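Local structure of ORF48 (Lactococcus phage TP901-1, 3U6X) at residues 16-27 / 82-92. The protein is probably a baseplate upper protein that, through its immunoglobulin-like domain, takes part in building the phage baseplate with other proteins. Sequence-based numbering, arbitrary orientation.
Sequences VKVTSYKNAIGT and IKETQVLCFKM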
ATOM      1  N   VAL V  16       3.156  -8.155  48.420  1.00 45.02           N
ATOM      2  CA  VAL V  16       3.290  -9.561  48.782  1.00 43.85           C
ATOM      3  C   VAL V  16       1.933 -10.018  49.307  1.00 44.83           C
ATOM      4  O   VAL V  16       1.294  -9.324  50.109  1.00 42.60           O
ATOM      5  CB  VAL V  16       4.440  -9.814  49.811  1.00 48.11           C
ATOM      6  CG1 VAL V  16       4.533 -11.287  50.207  1.00 47.73           C
ATOM      7  CG2 VAL V  16       5.780  -9.339  49.268  1.00 47.91           C
ATOM      8  N   LYS V  17       1.484 -11.177  48.801  1.00 41.12           N
ATOM      9  CA  LYS V  17       0.242 -11.808  49.210  1.00 40.32           C
ATOM     10  C   LYS V  17       0.555 -13.225  49.673  1.00 43.50           C
ATOM     11  O   LYS V  17       1.267 -13.979  48.982  1.00 42.49           O
ATOM     12  CB  LYS V  17      -0.788 -11.768  48.084  1.00 42.87           C
ATOM     13  CG  LYS V  17      -1.555 -10.463  48.021  1.00 55.26           C
ATOM     14  CD  LYS V  17      -2.152 -10.273  46.625  1.00 70.66           C
ATOM     15  CE  LYS V  17      -3.003  -9.033  46.526  1.00 83.50           C
ATOM     16  NZ  LYS V  17      -3.440  -8.798  45.127  1.00 94.25           N
ATOM     17  N   VAL V  18       0.100 -13.550  50.903  1.00 39.32           N
ATOM     18  CA  VAL V  18       0.377 -14.832  51.547  1.00 38.04           C
ATOM     19  C   VAL V  18      -0.903 -15.637  51.662  1.00 43.76           C
ATOM     20  O   VAL V  18      -1.941 -15.069  52.016  1.00 44.04           O
ATOM     21  CB  VAL V  18       1.101 -14.664  52.913  1.00 40.33           C
ATOM     22  CG1 VAL V  18       1.481 -16.014  53.514  1.00 39.66           C
ATOM     23  CG2 VAL V  18       2.339 -13.793  52.774  1.00 39.85           C
ATOM     24  N   THR V  19      -0.817 -16.952  51.336  1.00 40.89           N
ATOM     25  CA  THR V  19      -1.896 -17.939  51.399  1.00 40.61           C
ATOM     26  C   THR V  19      -1.455 -19.212  52.158  1.00 45.68           C
ATOM     27  O   THR V  19      -0.277 -19.589  52.148  1.00 44.95           O
ATOM     28  CB  THR V  19      -2.485 -18.244  50.020  1.00 46.33           C
ATOM     29  OG1 THR V  19      -1.455 -18.617  49.106  1.00 47.05           O
ATOM     30  CG2 THR V  19      -3.312 -17.120  49.468  1.00 43.19           C
ATOM     31  N   SER V  20      -2.425 -19.866  52.807  1.00 42.47           N
ATOM     32  CA  SER V  20      -2.246 -21.084  53.595  1.00 41.62           C
ATOM     33  C   SER V  20      -3.190 -22.153  53.065  1.00 45.55           C
ATOM     34  O   SER V  20      -4.389 -21.901  52.902  1.00 45.95           O
ATOM     35  CB  SER V  20      -2.555 -20.805  55.062  1.00 43.74           C
ATOM     36  OG  SER V  20      -2.324 -21.945  55.867  1.00 53.15           O
ATOM     37  N   TYR V  21      -2.649 -23.331  52.771  1.00 40.56           N
ATOM     38  CA  TYR V  21      -3.421 -24.461  52.255  1.00 39.89           C
ATOM     39  C   TYR V  21      -2.732 -25.801  52.540  1.00 46.99           C
ATOM     40  O   TYR V  21      -1.511 -25.867  52.728  1.00 46.32           O
ATOM     41  CB  TYR V  21      -3.756 -24.310  50.750  1.00 39.42           C
ATOM     42  CG  TYR V  21      -2.569 -23.959  49.882  1.00 38.72           C
ATOM     43  CD1 TYR V  21      -2.223 -22.628  49.646  1.00 39.58           C
ATOM     44  CD2 TYR V  21      -1.780 -24.953  49.309  1.00 38.89           C
ATOM     45  CE1 TYR V  21      -1.095 -22.300  48.906  1.00 38.68           C
ATOM     46  CE2 TYR V  21      -0.664 -24.634  48.543  1.00 39.70           C
ATOM     47  CZ  TYR V  21      -0.317 -23.305  48.357  1.00 47.43           C
ATOM     48  OH  TYR V  21       0.779 -22.987  47.597  1.00 50.04           O
ATOM     49  N   LYS V  22      -3.549 -26.862  52.564  1.00 46.13           N
ATOM     50  CA  LYS V  22      -3.203 -28.239  52.856  1.00 47.20           C
ATOM     51  C   LYS V  22      -3.477 -29.126  51.623  1.00 54.65           C
ATOM     52  O   LYS V  22      -4.397 -28.855  50.837  1.00 55.24           O
ATOM     53  CB  LYS V  22      -4.093 -28.694  54.035  1.00 50.01           C
ATOM     54  CG  LYS V  22      -3.679 -29.982  54.737  1.00 72.45           C
ATOM     55  CD  LYS V  22      -4.545 -30.301  55.955  1.00 85.37           C
ATOM     56  CE  LYS V  22      -4.067 -29.607  57.219  1.00106.52           C
ATOM     57  NZ  LYS V  22      -4.376 -30.399  58.447  1.00119.84           N
ATOM     58  N   ASN V  23      -2.718 -30.227  51.498  1.00 52.25           N
ATOM     59  CA  ASN V  23      -2.892 -31.240  50.454  1.00 52.02           C
ATOM     60  C   ASN V  23      -2.700 -30.795  49.005  1.00 56.03           C
ATOM     61  O   ASN V  23      -3.253 -31.413  48.092  1.00 55.62           O
ATOM     62  CB  ASN V  23      -4.182 -32.071  50.666  1.00 50.56           C
ATOM     63  CG  ASN V  23      -4.053 -33.076  51.783  1.00 74.53           C
ATOM     64  OD1 ASN V  23      -3.030 -33.774  51.917  1.00 68.40           O
ATOM     65  ND2 ASN V  23      -5.108 -33.196  52.583  1.00 64.16           N
ATOM     66  N   ALA V  24      -1.866 -29.780  48.773  1.00 52.45           N
ATOM     67  CA  ALA V  24      -1.591 -29.331  47.414  1.00 52.23           C
ATOM     68  C   ALA V  24      -0.823 -30.448  46.690  1.00 56.27           C
ATOM     69  O   ALA V  24      -0.263 -31.330  47.329  1.00 56.38           O
ATOM     70  CB  ALA V  24      -0.766 -28.052  47.456  1.00 52.81           C
ATOM     71  N   ILE V  25      -0.829 -30.426  45.374  1.00 52.49           N
ATOM     72  CA  ILE V  25      -0.150 -31.382  44.512  1.00 52.13           C
ATOM     73  C   ILE V  25       1.268 -31.717  45.030  1.00 55.50           C
ATOM     74  O   ILE V  25       2.049 -30.805  45.305  1.00 54.93           O
ATOM     75  CB  ILE V  25      -0.260 -30.803  43.050  1.00 55.33           C
ATOM     76  CG1 ILE V  25      -1.163 -31.638  42.171  1.00 56.41           C
ATOM     77  CG2 ILE V  25       1.035 -30.399  42.328  1.00 55.81           C
ATOM     78  CD1 ILE V  25      -2.607 -31.376  42.396  1.00 68.14           C
ATOM     79  N   GLY V  26       1.516 -33.002  45.285  1.00 52.09           N
ATOM     80  CA  GLY V  26       2.804 -33.499  45.753  1.00 52.49           C
ATOM     81  C   GLY V  26       3.104 -33.334  47.229  1.00 59.08           C
ATOM     82  O   GLY V  26       4.235 -33.608  47.644  1.00 59.56           O
ATOM     83  N   THR V  27       2.110 -32.895  48.043  1.00 56.38           N
ATOM     84  CA  THR V  27       2.306 -32.736  49.490  1.00 56.33           C
ATOM     85  C   THR V  27       1.494 -33.768  50.258  1.00 62.03           C
ATOM     86  O   THR V  27       1.698 -33.939  51.459  1.00 62.72           O
ATOM     87  CB  THR V  27       2.047 -31.301  49.969  1.00 58.08           C
ATOM     88  OG1 THR V  27       0.670 -30.993  49.798  1.00 54.62           O
ATOM     89  CG2 THR V  27       2.923 -30.277  49.274  1.00 54.43           C
ATOM     90  N   ILE V  82       7.038 -25.551  53.007  1.00 45.65           N
ATOM     91  CA  ILE V  82       6.313 -26.831  53.068  1.00 45.97           C
ATOM     92  C   ILE V  82       6.718 -27.653  54.306  1.00 53.50           C
ATOM     93  O   ILE V  82       7.902 -27.919  54.509  1.00 54.01           O
ATOM     94  CB  ILE V  82       6.457 -27.656  51.760  1.00 48.14           C
ATOM     95  CG1 ILE V  82       6.223 -26.786  50.515  1.00 48.21           C
ATOM     96  CG2 ILE V  82       5.531 -28.876  51.762  1.00 48.01           C
ATOM     97  CD1 ILE V  82       6.573 -27.410  49.141  1.00 50.44           C
ATOM     98  N   LYS V  83       5.726 -28.019  55.137  1.00 51.75           N
ATOM     99  CA  LYS V  83       5.874 -28.876  56.304  1.00 52.41           C
ATOM    100  C   LYS V  83       4.823 -29.965  56.119  1.00 58.32           C
ATOM    101  O   LYS V  83       3.657 -29.764  56.458  1.00 58.75           O
ATOM    102  CB  LYS V  83       5.700 -28.100  57.629  1.00 55.14           C
ATOM    103  CG  LYS V  83       6.063 -28.911  58.875  1.00 70.78           C
ATOM    104  CD  LYS V  83       5.930 -28.098  60.156  1.00 84.99           C
ATOM    105  CE  LYS V  83       5.414 -28.926  61.318  1.00102.28           C
ATOM    106  NZ  LYS V  83       3.978 -29.310  61.161  1.00114.98           N
ATOM    107  N   GLU V  84       5.240 -31.086  55.506  1.00 55.29           N
ATOM    108  CA  GLU V  84       4.430 -32.266  55.191  1.00 55.39           C
ATOM    109  C   GLU V  84       3.301 -31.897  54.210  1.00 57.55           C
ATOM    110  O   GLU V  84       3.600 -31.569  53.070  1.00 57.42           O
ATOM    111  CB  GLU V  84       3.919 -33.014  56.457  1.00 57.58           C
ATOM    112  CG  GLU V  84       4.948 -33.347  57.535  1.00 75.22           C
ATOM    113  CD  GLU V  84       4.405 -33.534  58.948  1.00115.58           C
ATOM    114  OE1 GLU V  84       3.436 -32.839  59.342  1.00118.06           O
ATOM    115  OE2 GLU V  84       4.994 -34.357  59.684  1.00121.28           O
ATOM    116  N   THR V  85       2.029 -31.914  54.650  1.00 52.28           N
ATOM    117  CA  THR V  85       0.857 -31.574  53.836  1.00 51.24           C
ATOM    118  C   THR V  85       0.534 -30.079  53.851  1.00 52.95           C
ATOM    119  O   THR V  85      -0.280 -29.632  53.049  1.00 52.67           O
ATOM    120  CB  THR V  85      -0.380 -32.378  54.307  1.00 59.91           C
ATOM    121  OG1 THR V  85      -0.832 -31.942  55.600  1.00 57.86           O
ATOM    122  CG2 THR V  85      -0.151 -33.869  54.301  1.00 58.30           C
ATOM    123  N   GLN V  86       1.127 -29.324  54.777  1.00 48.11           N
ATOM    124  CA  GLN V  86       0.863 -27.896  54.974  1.00 47.60           C
ATOM    125  C   GLN V  86       1.828 -26.998  54.203  1.00 49.96           C
ATOM    126  O   GLN V  86       3.046 -27.181  54.266  1.00 50.00           O
ATOM    127  CB  GLN V  86       0.836 -27.567  56.485  1.00 48.55           C
ATOM    128  CG  GLN V  86       0.447 -26.131  56.858  1.00 57.08           C
ATOM    129  CD  GLN V  86      -0.939 -25.669  56.470  1.00 67.38           C
ATOM    130  OE1 GLN V  86      -1.912 -26.453  56.438  1.00 50.64           O
ATOM    131  NE2 GLN V  86      -1.039 -24.346  56.220  1.00 63.78           N
ATOM    132  N   VAL V  87       1.260 -26.027  53.461  1.00 44.24           N
ATOM    133  CA  VAL V  87       2.012 -25.061  52.661  1.00 42.45           C
ATOM    134  C   VAL V  87       1.637 -23.630  53.062  1.00 44.67           C
ATOM    135  O   VAL V  87       0.468 -23.337  53.302  1.00 43.73           O
ATOM    136  CB  VAL V  87       1.843 -25.285  51.122  1.00 45.76           C
ATOM    137  CG1 VAL V  87       2.640 -24.259  50.316  1.00 45.32           C
ATOM    138  CG2 VAL V  87       2.229 -26.701  50.697  1.00 45.36           C
ATOM    139  N   LEU V  88       2.657 -22.764  53.166  1.00 41.02           N
ATOM    140  CA  LEU V  88       2.589 -21.317  53.364  1.00 40.66           C
ATOM    141  C   LEU V  88       3.201 -20.710  52.060  1.00 45.61           C
ATOM    142  O   LEU V  88       4.384 -20.902  51.757  1.00 45.77           O
ATOM    143  CB  LEU V  88       3.341 -20.873  54.630  1.00 40.34           C
ATOM    144  CG  LEU V  88       3.099 -19.424  55.095  1.00 44.64           C
ATOM    145  CD1 LEU V  88       1.637 -19.205  55.556  1.00 44.05           C
ATOM    146  CD2 LEU V  88       4.058 -19.054  56.216  1.00 46.94           C
ATOM    147  N   CYS V  89       2.342 -20.092  51.242  1.00 42.03           N
ATOM    148  CA  CYS V  89       2.681 -19.566  49.920  1.00 41.65           C
ATOM    149  C   CYS V  89       2.857 -18.055  49.909  1.00 44.79           C
ATOM    150  O   CYS V  89       1.961 -17.323  50.336  1.00 43.85           O
ATOM    151  CB  CYS V  89       1.620 -20.025  48.921  1.00 42.14           C
ATOM    152  SG  CYS V  89       1.831 -19.406  47.236  1.00 46.02           S
ATOM    153  N   PHE V  90       4.002 -17.590  49.378  1.00 40.98           N
ATOM    154  CA  PHE V  90       4.327 -16.170  49.264  1.00 40.41           C
ATOM    155  C   PHE V  90       4.345 -15.804  47.794  1.00 44.68           C
ATOM    156  O   PHE V  90       5.132 -16.371  47.042  1.00 44.16           O
ATOM    157  CB  PHE V  90       5.688 -15.848  49.922  1.00 41.90           C
ATOM    158  CG  PHE V  90       5.764 -16.085  51.417  1.00 43.27           C
ATOM    159  CD1 PHE V  90       5.612 -15.033  52.314  1.00 45.45           C
ATOM    160  CD2 PHE V  90       6.018 -17.357  51.924  1.00 45.85           C
ATOM    161  CE1 PHE V  90       5.686 -15.252  53.689  1.00 46.75           C
ATOM    162  CE2 PHE V  90       6.099 -17.581  53.305  1.00 48.99           C
ATOM    163  CZ  PHE V  90       5.938 -16.524  54.181  1.00 46.86           C
ATOM    164  N   LYS V  91       3.442 -14.902  47.367  1.00 41.74           N
ATOM    165  CA  LYS V  91       3.372 -14.473  45.967  1.00 41.80           C
ATOM    166  C   LYS V  91       3.729 -13.011  45.879  1.00 48.28           C
ATOM    167  O   LYS V  91       3.067 -12.178  46.491  1.00 48.68           O
ATOM    168  CB  LYS V  91       1.982 -14.735  45.336  1.00 43.61           C
ATOM    169  CG  LYS V  91       1.649 -16.201  44.997  1.00 52.32           C
ATOM    170  CD  LYS V  91       2.421 -16.727  43.806  1.00 65.60           C
ATOM    171  CE  LYS V  91       1.721 -17.740  42.935  1.00 74.12           C
ATOM    172  NZ  LYS V  91       1.360 -18.988  43.642  1.00 81.59           N
ATOM    173  N   MET V  92       4.811 -12.701  45.174  1.00 46.09           N
ATOM    174  CA  MET V  92       5.253 -11.330  44.983  1.00 46.39           C
ATOM    175  C   MET V  92       4.746 -10.791  43.641  1.00 49.89           C
ATOM    176  O   MET V  92       4.743 -11.489  42.626  1.00 47.92           O
ATOM    177  CB  MET V  92       6.778 -11.255  45.053  1.00 49.36           C
ATOM    178  CG  MET V  92       7.320  -9.843  44.977  1.00 54.05           C
ATOM    179  SD  MET V  92       8.702  -9.591  46.089  1.00 59.85           S
ATOM    180  CE  MET V  92       9.856 -10.432  45.261  1.00 57.09           C
TER
HETATM  181  O   HOH W   1       0.061 -16.549  48.107  1.00 44.78           O
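Val18 lays CG1 over one face of the Phe90 ring, 4.3 Å above its plane and displaced from the ring centre, while its CG2 lies 3.5 Å from Phe90 CD1 and Val16 CG1 sits at the ring edge. Phe4 stacks on Phe90 from strand 3-8. On the other side of the sheet, the Tyr21 ring, swung between its own backbone N and carbonyl carbon (chi1 49°), reclines obliquely across Val87 and Cys89, with Tyr21 CE1 3.5 Å from Cys89 CB. Thr19 OG1 lies at the edge of that ring, in its plane, and Tyr21 OH hydrogen-bonds to the backbone of another protein's chain. Water 1 donates to Lys17 O and Cys89 O and also hydrogen-bonds to Thr19 OG1. Gln86, bent at chi2 (62°), brings NE2 to Ser20 OG in a weak bond, 2.7 Å long but only 125° at the hydrogen. Backbone pairs Lys17-Lys91, Thr19-Cys89 and Tyr21-Val87 are doubly hydrogen-bonded; just beyond Lys22, Asn23 N donates to Thr85 O of the type II' turn Lys83-Gln86 at 3.0 Å. Thr27 CG2 packs against Ile82 CG2 and Val87 CG2, both 3.9 Å away. Strand 16-22 thus joins the 78-83/86-92 hairpin to strand 43-53, an antiparallel pairing of interior strands whose Val18-Phe90 face turns polar at Ser20, Lys22 and Gln86 and whose opposite face touches a partner protein, consistent with the immunoglobulin-like domain of a baseplate upper protein.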